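Local coordinates for ubiquitin-conjugating enzyme E2, putative (Plasmodium falciparum, PDB 2Q0V), which probably takes part in attaching ubiquitin to other proteins, as a member of the ubiquitin-conjugating E2 family with features of its UEV variants, at residues Ile19-Arg22 and Ser23-Leu26; Arg121-Thr124 and Ile125-Leu129; Asp28-Glu31 and Arg32-Gly36. All blocks are in the same frame, centred on the assembly; numbering follows the deposited sequence.

Contact 1: Ile19-Arg22 and Ser23-Leu26; sequences IVPR and SFRL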
ATOM      1  N   ILE A  19      10.147   5.398 -19.587  1.00 46.37           N
ATOM      2  CA  ILE A  19       8.974   5.728 -18.786  1.00 46.34           C
ATOM      3  C   ILE A  19       7.723   5.889 -19.636  1.00 45.87           C
ATOM      4  O   ILE A  19       7.785   6.414 -20.744  1.00 45.91           O
ATOM      5  CB  ILE A  19       9.203   6.908 -17.777  1.00 46.06           C
ATOM      6  CG1 ILE A  19       9.316   8.258 -18.472  1.00 46.41           C
ATOM      7  CG2 ILE A  19      10.433   6.652 -16.923  1.00 45.44           C
ATOM      8  CD1 ILE A  19       9.470   9.418 -17.474  1.00 47.14           C
ATOM      9  N   VAL A  20       6.602   5.416 -19.091  1.00 45.42           N
ATOM     10  CA  VAL A  20       5.306   5.403 -19.768  1.00 44.59           C
ATOM     11  C   VAL A  20       4.396   6.418 -19.078  1.00 44.34           C
ATOM     12  O   VAL A  20       4.627   6.756 -17.916  1.00 44.62           O
ATOM     13  CB  VAL A  20       4.652   3.984 -19.708  1.00 44.98           C
ATOM     14  CG1 VAL A  20       5.460   2.964 -20.522  1.00 44.62           C
ATOM     15  CG2 VAL A  20       4.456   3.506 -18.242  1.00 42.93           C
ATOM     16  N   PRO A  21       3.380   6.938 -19.793  1.00 43.80           N
ATOM     17  CA  PRO A  21       2.465   7.874 -19.144  1.00 43.63           C
ATOM     18  C   PRO A  21       1.686   7.269 -17.957  1.00 43.38           C
ATOM     19  O   PRO A  21       1.446   6.061 -17.934  1.00 43.21           O
ATOM     20  CB  PRO A  21       1.501   8.283 -20.267  1.00 43.10           C
ATOM     21  CG  PRO A  21       1.701   7.319 -21.340  1.00 43.53           C
ATOM     22  CD  PRO A  21       3.059   6.743 -21.217  1.00 43.77           C
ATOM     23  N   ARG A  22       1.294   8.130 -17.014  1.00 42.94           N
ATOM     24  CA  ARG A  22       0.547   7.774 -15.810  1.00 42.79           C
ATOM     25  C   ARG A  22      -0.514   6.729 -16.063  1.00 43.33           C
ATOM     26  O   ARG A  22      -0.654   5.791 -15.293  1.00 44.03           O
ATOM     27  CB  ARG A  22      -0.095   9.022 -15.164  1.00 42.99           C
ATOM     28  CG  ARG A  22      -1.021   8.709 -13.984  1.00 42.45           C
ATOM     29  CD  ARG A  22      -1.623   9.946 -13.367  1.00 41.66           C
ATOM     30  NE  ARG A  22      -2.415   9.652 -12.172  1.00 37.83           N
ATOM     31  CZ  ARG A  22      -3.628   9.100 -12.178  1.00 36.63           C
ATOM     32  NH1 ARG A  22      -4.215   8.738 -13.311  1.00 37.88           N
ATOM     33  NH2 ARG A  22      -4.254   8.879 -11.037  1.00 36.10           N
ATOM     34  N   SER A  23      -1.241   6.877 -17.159  1.00 43.72           N
ATOM     35  CA  SER A  23      -2.367   6.009 -17.433  1.00 44.25           C
ATOM     36  C   SER A  23      -1.903   4.608 -17.820  1.00 44.25           C
ATOM     37  O   SER A  23      -2.530   3.620 -17.427  1.00 44.77           O
ATOM     38  CB  SER A  23      -3.278   6.614 -18.505  1.00 44.26           C
ATOM     39  OG  SER A  23      -2.603   6.709 -19.753  1.00 46.74           O
ATOM     40  N   PHE A  24      -0.820   4.533 -18.593  1.00 44.18           N
ATOM     41  CA  PHE A  24      -0.177   3.259 -18.968  1.00 43.87           C
ATOM     42  C   PHE A  24       0.401   2.548 -17.732  1.00 42.28           C
ATOM     43  O   PHE A  24       0.212   1.360 -17.517  1.00 41.60           O
ATOM     44  CB  PHE A  24       0.939   3.540 -19.985  1.00 44.99           C
ATOM     45  CG  PHE A  24       0.455   3.680 -21.414  1.00 47.55           C
ATOM     46  CD1 PHE A  24      -0.879   3.986 -21.700  1.00 49.76           C
ATOM     47  CD2 PHE A  24       1.337   3.523 -22.471  1.00 49.31           C
ATOM     48  CE1 PHE A  24      -1.339   4.110 -23.014  1.00 50.33           C
ATOM     49  CE2 PHE A  24       0.888   3.652 -23.797  1.00 52.40           C
ATOM     50  CZ  PHE A  24      -0.459   3.940 -24.064  1.00 50.41           C
ATOM     51  N   ARG A  25       1.111   3.309 -16.925  1.00 41.14           N
ATOM     52  CA  ARG A  25       1.676   2.820 -15.691  1.00 41.09           C
ATOM     53  C   ARG A  25       0.604   2.172 -14.751  1.00 41.16           C
ATOM     54  O   ARG A  25       0.808   1.078 -14.253  1.00 41.52           O
ATOM     55  CB  ARG A  25       2.437   3.959 -15.018  1.00 39.72           C
ATOM     56  CG  ARG A  25       2.802   3.701 -13.581  1.00 39.85           C
ATOM     57  CD  ARG A  25       3.832   2.560 -13.373  1.00 36.60           C
ATOM     58  NE  ARG A  25       4.129   2.523 -11.951  1.00 35.59           N
ATOM     59  CZ  ARG A  25       5.273   2.900 -11.403  1.00 37.31           C
ATOM     60  NH1 ARG A  25       5.414   2.876 -10.077  1.00 37.71           N
ATOM     61  NH2 ARG A  25       6.285   3.282 -12.173  1.00 38.34           N
ATOM     62  N   LEU A  26      -0.530   2.840 -14.563  1.00 40.64           N
ATOM     63  CA  LEU A  26      -1.580   2.364 -13.692  1.00 40.75           C
ATOM     64  C   LEU A  26      -2.331   1.203 -14.309  1.00 41.25           C
ATOM     65  O   LEU A  26      -2.769   0.293 -13.601  1.00 42.29           O
ATOM     66  CB  LEU A  26      -2.504   3.509 -13.274  1.00 40.42           C
ATOM     67  CG  LEU A  26      -1.883   4.429 -12.205  1.00 40.84           C
ATOM     68  CD1 LEU A  26      -2.584   5.776 -12.097  1.00 39.99           C
ATOM     69  CD2 LEU A  26      -1.828   3.748 -10.837  1.00 38.17           C
TER
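P21 holds the N-cap position of helix 22-34, the N-terminal helix of an E2 fold, whose first turn is built by R22 to L26; it illustrates how a loop residue can start a helix with its carbonyl and pack with its ring. Beyond S23, the backbone N of F24 lies 2.8 Å from P21 O, but the bond is strongly bent and weak. The phenyl ring is more telling: P21 CG sits over one face, a CH-pi contact 4.1 Å from the ring centroid and shifted toward the rim, while V20 CB comes up at the ring edge. R25 N gives P21 O a nearly straight bond of 3.0 Å, the first full helical link. V20 CG2 rests beside the start of the R25 side chain, whose guanidinium leads away to E29. L26 N then bonds to R22 O. R22 meets this leucine as an extended chain, its CG anti to the backbone N (chi1 174°), and its guanidinium hydrogen-bonds to the carbonyls of T53, C80 and D81. L26 CD1 lies over the centre of one guanidinium face, 3.5 Å from R22 CZ.

Contact 2: Arg121-Thr124 and Ile125-Leu129; sequences RNYT and IETIL
T127 OG1 accepts the backbone N-H of T124 at 2.8 Å, with an angle of 156° at the hydrogen. T124 is the N-cap of helix 125-135 and T127 stands three residues further on, so this bond is the half of a capping box in which the side chain of the third helical residue returns to the N-cap amide. The T127 hydroxyl reaches it because OG1 is anti to its own carbonyl carbon (chi1 -43°), which swings the oxygen back toward the helix start. T124 OG1 lies 3.1 Å from T127 OG1, and the two threonine side chains meet at about a right angle. The methyl T127 CG2, anti to the backbone N, meets the Y123 ring obliquely, 3.9 Å from Y123 CD1. Behind the cap, I128 N bonds to T124 O at 3.2 Å, closing the first turn. The amide of the first helical residue, I125 N, is taken by the carboxylate of E29. E126 extends toward helix 22-34, where it forms a salt bridge with R32. The turn lies among several elements of the fold: Y123, T127 and I128 touch I115 of helix 114-117, while I125, I128 and L129 pack on I78 of strand 73-79, and I125 and L129 also meet F44 of strand 42-46.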
ATOM      1  N   ARG A 121      10.248   7.025  -8.540  1.00 43.79           N
ATOM      2  CA  ARG A 121       9.117   6.639  -9.420  1.00 41.81           C
ATOM      3  C   ARG A 121       9.123   5.145  -9.821  1.00 39.36           C
ATOM      4  O   ARG A 121       8.204   4.648 -10.459  1.00 39.12           O
ATOM      5  CB  ARG A 121       9.041   7.563 -10.661  1.00 42.42           C
ATOM      6  CG  ARG A 121      10.070   7.265 -11.804  1.00 43.70           C
ATOM      7  CD  ARG A 121      10.147   8.369 -12.931  1.00 43.99           C
ATOM      8  NE  ARG A 121       8.871   8.674 -13.621  1.00 45.15           N
ATOM      9  CZ  ARG A 121       8.081   7.768 -14.201  1.00 46.61           C
ATOM     10  NH1 ARG A 121       6.954   8.150 -14.807  1.00 45.53           N
ATOM     11  NH2 ARG A 121       8.405   6.473 -14.161  1.00 45.96           N
ATOM     12  N   ASN A 122      10.190   4.445  -9.472  1.00 37.11           N
ATOM     13  CA  ASN A 122      10.305   3.017  -9.726  1.00 35.72           C
ATOM     14  C   ASN A 122       9.691   2.114  -8.633  1.00 35.01           C
ATOM     15  O   ASN A 122       9.666   0.893  -8.794  1.00 34.93           O
ATOM     16  CB  ASN A 122      11.768   2.627  -9.925  1.00 35.24           C
ATOM     17  CG  ASN A 122      12.422   3.356 -11.078  1.00 35.13           C
ATOM     18  OD1 ASN A 122      12.006   3.236 -12.243  1.00 36.35           O
ATOM     19  ND2 ASN A 122      13.452   4.122 -10.759  1.00 31.09           N
ATOM     20  N   TYR A 123       9.230   2.714  -7.532  1.00 33.77           N
ATOM     21  CA  TYR A 123       8.390   2.033  -6.551  1.00 32.99           C
ATOM     22  C   TYR A 123       6.944   1.993  -7.058  1.00 32.94           C
ATOM     23  O   TYR A 123       6.547   2.785  -7.933  1.00 32.15           O
ATOM     24  CB  TYR A 123       8.464   2.727  -5.180  1.00 33.25           C
ATOM     25  CG  TYR A 123       9.869   2.857  -4.581  1.00 32.46           C
ATOM     26  CD1 TYR A 123      10.860   1.903  -4.827  1.00 30.69           C
ATOM     27  CD2 TYR A 123      10.192   3.923  -3.761  1.00 32.17           C
ATOM     28  CE1 TYR A 123      12.125   2.025  -4.281  1.00 29.02           C
ATOM     29  CE2 TYR A 123      11.462   4.042  -3.196  1.00 31.46           C
ATOM     30  CZ  TYR A 123      12.409   3.096  -3.459  1.00 31.73           C
ATOM     31  OH  TYR A 123      13.661   3.226  -2.889  1.00 35.16           O
ATOM     32  N   THR A 124       6.166   1.044  -6.524  1.00 32.66           N
ATOM     33  CA  THR A 124       4.789   0.786  -6.961  1.00 31.71           C
ATOM     34  C   THR A 124       3.870   0.728  -5.757  1.00 31.56           C
ATOM     35  O   THR A 124       4.318   0.753  -4.623  1.00 31.49           O
ATOM     36  CB  THR A 124       4.666  -0.563  -7.754  1.00 31.53           C
ATOM     37  OG1 THR A 124       5.175  -1.645  -6.971  1.00 31.82           O
ATOM     38  CG2 THR A 124       5.460  -0.519  -9.068  1.00 31.08           C
ATOM     39  N   ILE A 125       2.575   0.663  -6.020  1.00 31.80           N
ATOM     40  CA  ILE A 125       1.597   0.275  -5.017  1.00 32.08           C
ATOM     41  C   ILE A 125       2.069  -0.995  -4.278  1.00 32.28           C
ATOM     42  O   ILE A 125       2.055  -1.037  -3.045  1.00 33.34           O
ATOM     43  CB  ILE A 125       0.200   0.107  -5.666  1.00 32.15           C
ATOM     44  CG1 ILE A 125      -0.335   1.491  -6.082  1.00 33.89           C
ATOM     45  CG2 ILE A 125      -0.774  -0.560  -4.690  1.00 29.90           C
ATOM     46  CD1 ILE A 125      -1.135   1.502  -7.337  1.00 34.87           C
ATOM     47  N   GLU A 126       2.527  -1.996  -5.025  1.00 32.27           N
ATOM     48  CA  GLU A 126       3.056  -3.218  -4.444  1.00 33.62           C
ATOM     49  C   GLU A 126       4.248  -2.987  -3.493  1.00 31.77           C
ATOM     50  O   GLU A 126       4.236  -3.502  -2.366  1.00 31.45           O
ATOM     51  CB  GLU A 126       3.362  -4.232  -5.536  1.00 33.29           C
ATOM     52  CG  GLU A 126       4.075  -5.491  -5.096  1.00 36.36           C
ATOM     53  CD  GLU A 126       4.246  -6.513  -6.246  1.00 38.95           C
ATOM     54  OE1 GLU A 126       3.704  -6.278  -7.375  1.00 45.17           O
ATOM     55  OE2 GLU A 126       4.926  -7.554  -6.016  1.00 44.35           O
ATOM     56  N   THR A 127       5.226  -2.185  -3.914  1.00 30.44           N
ATOM     57  CA  THR A 127       6.359  -1.795  -3.029  1.00 30.12           C
ATOM     58  C   THR A 127       5.906  -1.278  -1.663  1.00 29.84           C
ATOM     59  O   THR A 127       6.534  -1.570  -0.636  1.00 29.95           O
ATOM     60  CB  THR A 127       7.269  -0.687  -3.662  1.00 29.63           C
ATOM     61  OG1 THR A 127       7.491  -0.978  -5.041  1.00 28.86           O
ATOM     62  CG2 THR A 127       8.608  -0.636  -2.988  1.00 28.04           C
ATOM     63  N   ILE A 128       4.845  -0.477  -1.674  1.00 29.37           N
ATOM     64  CA  ILE A 128       4.303   0.115  -0.457  1.00 29.91           C
ATOM     65  C   ILE A 128       3.714  -0.997   0.421  1.00 28.72           C
ATOM     66  O   ILE A 128       4.043  -1.115   1.579  1.00 28.77           O
ATOM     67  CB  ILE A 128       3.219   1.170  -0.792  1.00 30.12           C
ATOM     68  CG1 ILE A 128       3.826   2.353  -1.587  1.00 30.55           C
ATOM     69  CG2 ILE A 128       2.457   1.591   0.503  1.00 29.14           C
ATOM     70  CD1 ILE A 128       2.748   3.295  -2.221  1.00 30.68           C
ATOM     71  N   LEU A 129       2.892  -1.841  -0.177  1.00 28.71           N
ATOM     72  CA  LEU A 129       2.269  -2.948   0.530  1.00 28.29           C
ATOM     73  C   LEU A 129       3.312  -3.868   1.138  1.00 28.70           C
ATOM     74  O   LEU A 129       3.269  -4.094   2.335  1.00 29.78           O
ATOM     75  CB  LEU A 129       1.249  -3.661  -0.367  1.00 27.86           C
ATOM     76  CG  LEU A 129       0.116  -2.711  -0.799  1.00 26.83           C
ATOM     77  CD1 LEU A 129      -0.857  -3.345  -1.787  1.00 22.64           C
ATOM     78  CD2 LEU A 129      -0.607  -2.003   0.402  1.00 24.41           C
TER

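Contact 3: Asp28-Glu31 and Arg32-Gly36; sequences DELE and RGQKG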
ATOM      1  N   ASP A  28      -0.714  -1.075 -16.103  1.00 40.97           N
ATOM      2  CA  ASP A  28       0.232  -2.168 -15.806  1.00 40.65           C
ATOM      3  C   ASP A  28       0.054  -2.753 -14.383  1.00 39.81           C
ATOM      4  O   ASP A  28      -0.066  -3.962 -14.214  1.00 38.71           O
ATOM      5  CB  ASP A  28       1.668  -1.689 -15.984  1.00 41.09           C
ATOM      6  CG  ASP A  28       2.042  -1.456 -17.447  1.00 44.12           C
ATOM      7  OD1 ASP A  28       1.409  -2.078 -18.352  1.00 43.16           O
ATOM      8  OD2 ASP A  28       2.990  -0.648 -17.673  1.00 47.00           O
ATOM      9  N   GLU A  29       0.016  -1.861 -13.390  1.00 38.86           N
ATOM     10  CA  GLU A  29      -0.214  -2.212 -12.000  1.00 38.62           C
ATOM     11  C   GLU A  29      -1.591  -2.827 -11.759  1.00 38.97           C
ATOM     12  O   GLU A  29      -1.735  -3.703 -10.906  1.00 38.17           O
ATOM     13  CB  GLU A  29       0.012  -1.006 -11.083  1.00 38.53           C
ATOM     14  CG  GLU A  29       1.420  -0.405 -11.177  1.00 37.80           C
ATOM     15  CD  GLU A  29       1.734   0.558 -10.042  1.00 38.17           C
ATOM     16  OE1 GLU A  29       1.452   0.247  -8.883  1.00 38.67           O
ATOM     17  OE2 GLU A  29       2.284   1.633 -10.292  1.00 39.08           O
ATOM     18  N   LEU A  30      -2.595  -2.393 -12.521  1.00 39.58           N
ATOM     19  CA  LEU A  30      -3.931  -2.958 -12.393  1.00 40.06           C
ATOM     20  C   LEU A  30      -3.993  -4.412 -12.865  1.00 40.09           C
ATOM     21  O   LEU A  30      -4.606  -5.265 -12.221  1.00 39.81           O
ATOM     22  CB  LEU A  30      -4.949  -2.106 -13.168  1.00 41.25           C
ATOM     23  CG  LEU A  30      -6.371  -2.692 -13.171  1.00 40.83           C
ATOM     24  CD1 LEU A  30      -6.999  -2.462 -11.788  1.00 40.10           C
ATOM     25  CD2 LEU A  30      -7.222  -2.147 -14.304  1.00 41.50           C
ATOM     26  N   GLU A  31      -3.350  -4.673 -13.996  1.00 40.88           N
ATOM     27  CA  GLU A  31      -3.259  -6.007 -14.589  1.00 42.17           C
ATOM     28  C   GLU A  31      -2.490  -6.957 -13.677  1.00 40.68           C
ATOM     29  O   GLU A  31      -2.841  -8.129 -13.538  1.00 40.41           O
ATOM     30  CB  GLU A  31      -2.571  -5.906 -15.943  1.00 41.43           C
ATOM     31  CG  GLU A  31      -2.613  -7.167 -16.792  1.00 45.53           C
ATOM     32  CD  GLU A  31      -1.695  -7.071 -18.029  1.00 47.34           C
ATOM     33  OE1 GLU A  31      -1.506  -5.925 -18.560  1.00 53.45           O
ATOM     34  OE2 GLU A  31      -1.156  -8.138 -18.453  1.00 51.35           O
ATOM     35  N   ARG A  32      -1.441  -6.422 -13.067  1.00 40.12           N
ATOM     36  CA  ARG A  32      -0.662  -7.092 -12.043  1.00 39.99           C
ATOM     37  C   ARG A  32      -1.501  -7.466 -10.812  1.00 40.21           C
ATOM     38  O   ARG A  32      -1.477  -8.606 -10.383  1.00 39.60           O
ATOM     39  CB  ARG A  32       0.504  -6.184 -11.646  1.00 39.64           C
ATOM     40  CG  ARG A  32       1.335  -6.684 -10.506  1.00 38.55           C
ATOM     41  CD  ARG A  32       2.336  -7.744 -10.912  1.00 35.50           C
ATOM     42  NE  ARG A  32       3.237  -7.951  -9.789  1.00 33.10           N
ATOM     43  CZ  ARG A  32       4.083  -8.960  -9.653  1.00 29.35           C
ATOM     44  NH1 ARG A  32       4.832  -9.028  -8.560  1.00 25.98           N
ATOM     45  NH2 ARG A  32       4.167  -9.897 -10.582  1.00 25.76           N
ATOM     46  N   GLY A  33      -2.223  -6.494 -10.254  1.00 40.95           N
ATOM     47  CA  GLY A  33      -3.120  -6.717  -9.145  1.00 42.16           C
ATOM     48  C   GLY A  33      -4.227  -7.716  -9.420  1.00 43.69           C
ATOM     49  O   GLY A  33      -4.467  -8.588  -8.598  1.00 43.33           O
ATOM     50  N   GLN A  34      -4.885  -7.586 -10.579  1.00 45.38           N
ATOM     51  CA  GLN A  34      -6.062  -8.395 -10.959  1.00 47.31           C
ATOM     52  C   GLN A  34      -5.715  -9.853 -11.114  1.00 47.19           C
ATOM     53  O   GLN A  34      -6.500 -10.723 -10.740  1.00 47.96           O
ATOM     54  CB  GLN A  34      -6.702  -7.897 -12.264  1.00 47.27           C
ATOM     55  CG  GLN A  34      -7.508  -6.615 -12.118  1.00 49.09           C
ATOM     56  CD  GLN A  34      -7.949  -6.031 -13.466  1.00 50.13           C
ATOM     57  OE1 GLN A  34      -7.389  -6.350 -14.531  1.00 53.50           O
ATOM     58  NE2 GLN A  34      -8.951  -5.158 -13.418  1.00 53.14           N
ATOM     59  N   LYS A  35      -4.565 -10.116 -11.719  1.00 47.11           N
ATOM     60  CA  LYS A  35      -3.909 -11.393 -11.548  1.00 47.41           C
ATOM     61  C   LYS A  35      -3.619 -11.425 -10.032  0.50 47.75           C
ATOM     62  O   LYS A  35      -2.802 -10.646  -9.541  0.50 48.20           O
ATOM     63  CB  LYS A  35      -2.618 -11.420 -12.381  1.00 46.93           C
ATOM     64  CG  LYS A  35      -1.693 -12.611 -12.163  1.00 46.92           C
ATOM     65  CD  LYS A  35      -0.264 -12.130 -11.698  1.00 46.28           C
ATOM     66  CE  LYS A  35       0.014 -12.347 -10.190  1.00 41.97           C
ATOM     67  NZ  LYS A  35       1.466 -12.672  -9.964  1.00 36.94           N
ATOM     68  N   GLY A  36      -4.323 -12.267  -9.279  1.00 47.56           N
ATOM     69  CA  GLY A  36      -4.090 -12.337  -7.851  1.00 47.39           C
ATOM     70  C   GLY A  36      -2.618 -12.544  -7.549  1.00 47.83           C
ATOM     71  O   GLY A  36      -2.242 -13.061  -6.479  1.00 47.92           O
TER
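L30 and Q34, one turn apart near the C-terminal end of helix 22-34, pack side chain against side chain while their backbones are bonded. Q34 N donates to L30 O at 2.9 Å, one of four successive bonds that satisfy the amides of this last turn. Before it come R32 N to D28 O at 3.0 Å and G33 N to E29 O at 2.9 Å. After it K35 N reaches E31 O at 3.2 Å, a donor that stands above the carbonyl plane, although the bond itself is nearly straight at 168°. K35 is also where the chain leaves helical geometry. The Q34 side chain folds back along the helix, its CG anti to the carbonyl carbon (chi1 -75°), which brings Q34 CG to 3.2 Å from L30 O. Its carboxamide then lies alongside the leucine, Q34 NE2 being 3.6 Å from L30 CG and close to both methyls. This is van der Waals contact; L30 also touches L54 and, on strand 42-46, L46.

E29 and R32 find their partners outside the segments. E29 is buried, and its carboxylate is well supplied, OE2 taking the hydroxyl of Y84 in addition to R25, and OE1 serving I125. R32, bent at its second torsion, leads away to E126. The chemistry therefore divides: backbone bonds hold the helix turn itself, while E29 and R32 link it to the start of helix 125-135, and the several donors round E29 would probably stabilise its negative charge.

In the fold
Contacts 1 and 3 open and close the same element, helix 22-34, and both lie at the surface; contact 2 begins helix 125-135, is partly buried and sits nearer the centre of the chain. The two helix starts differ in chemistry. Contact 1 relies on a proline carbonyl, a ring face and an arginine, whereas contact 2 uses a threonine hydroxyl and, on its inner side, aliphatic packing against the sheet. Contact 3 is chiefly regular helix backbone. Polar groups tie them together: R25 of contact 1 bonds to R121 O at the loop of contact 2, and contact 3 supplies one acidic and one basic side chain, E29 and R32, that meet I125 N and E126 respectively.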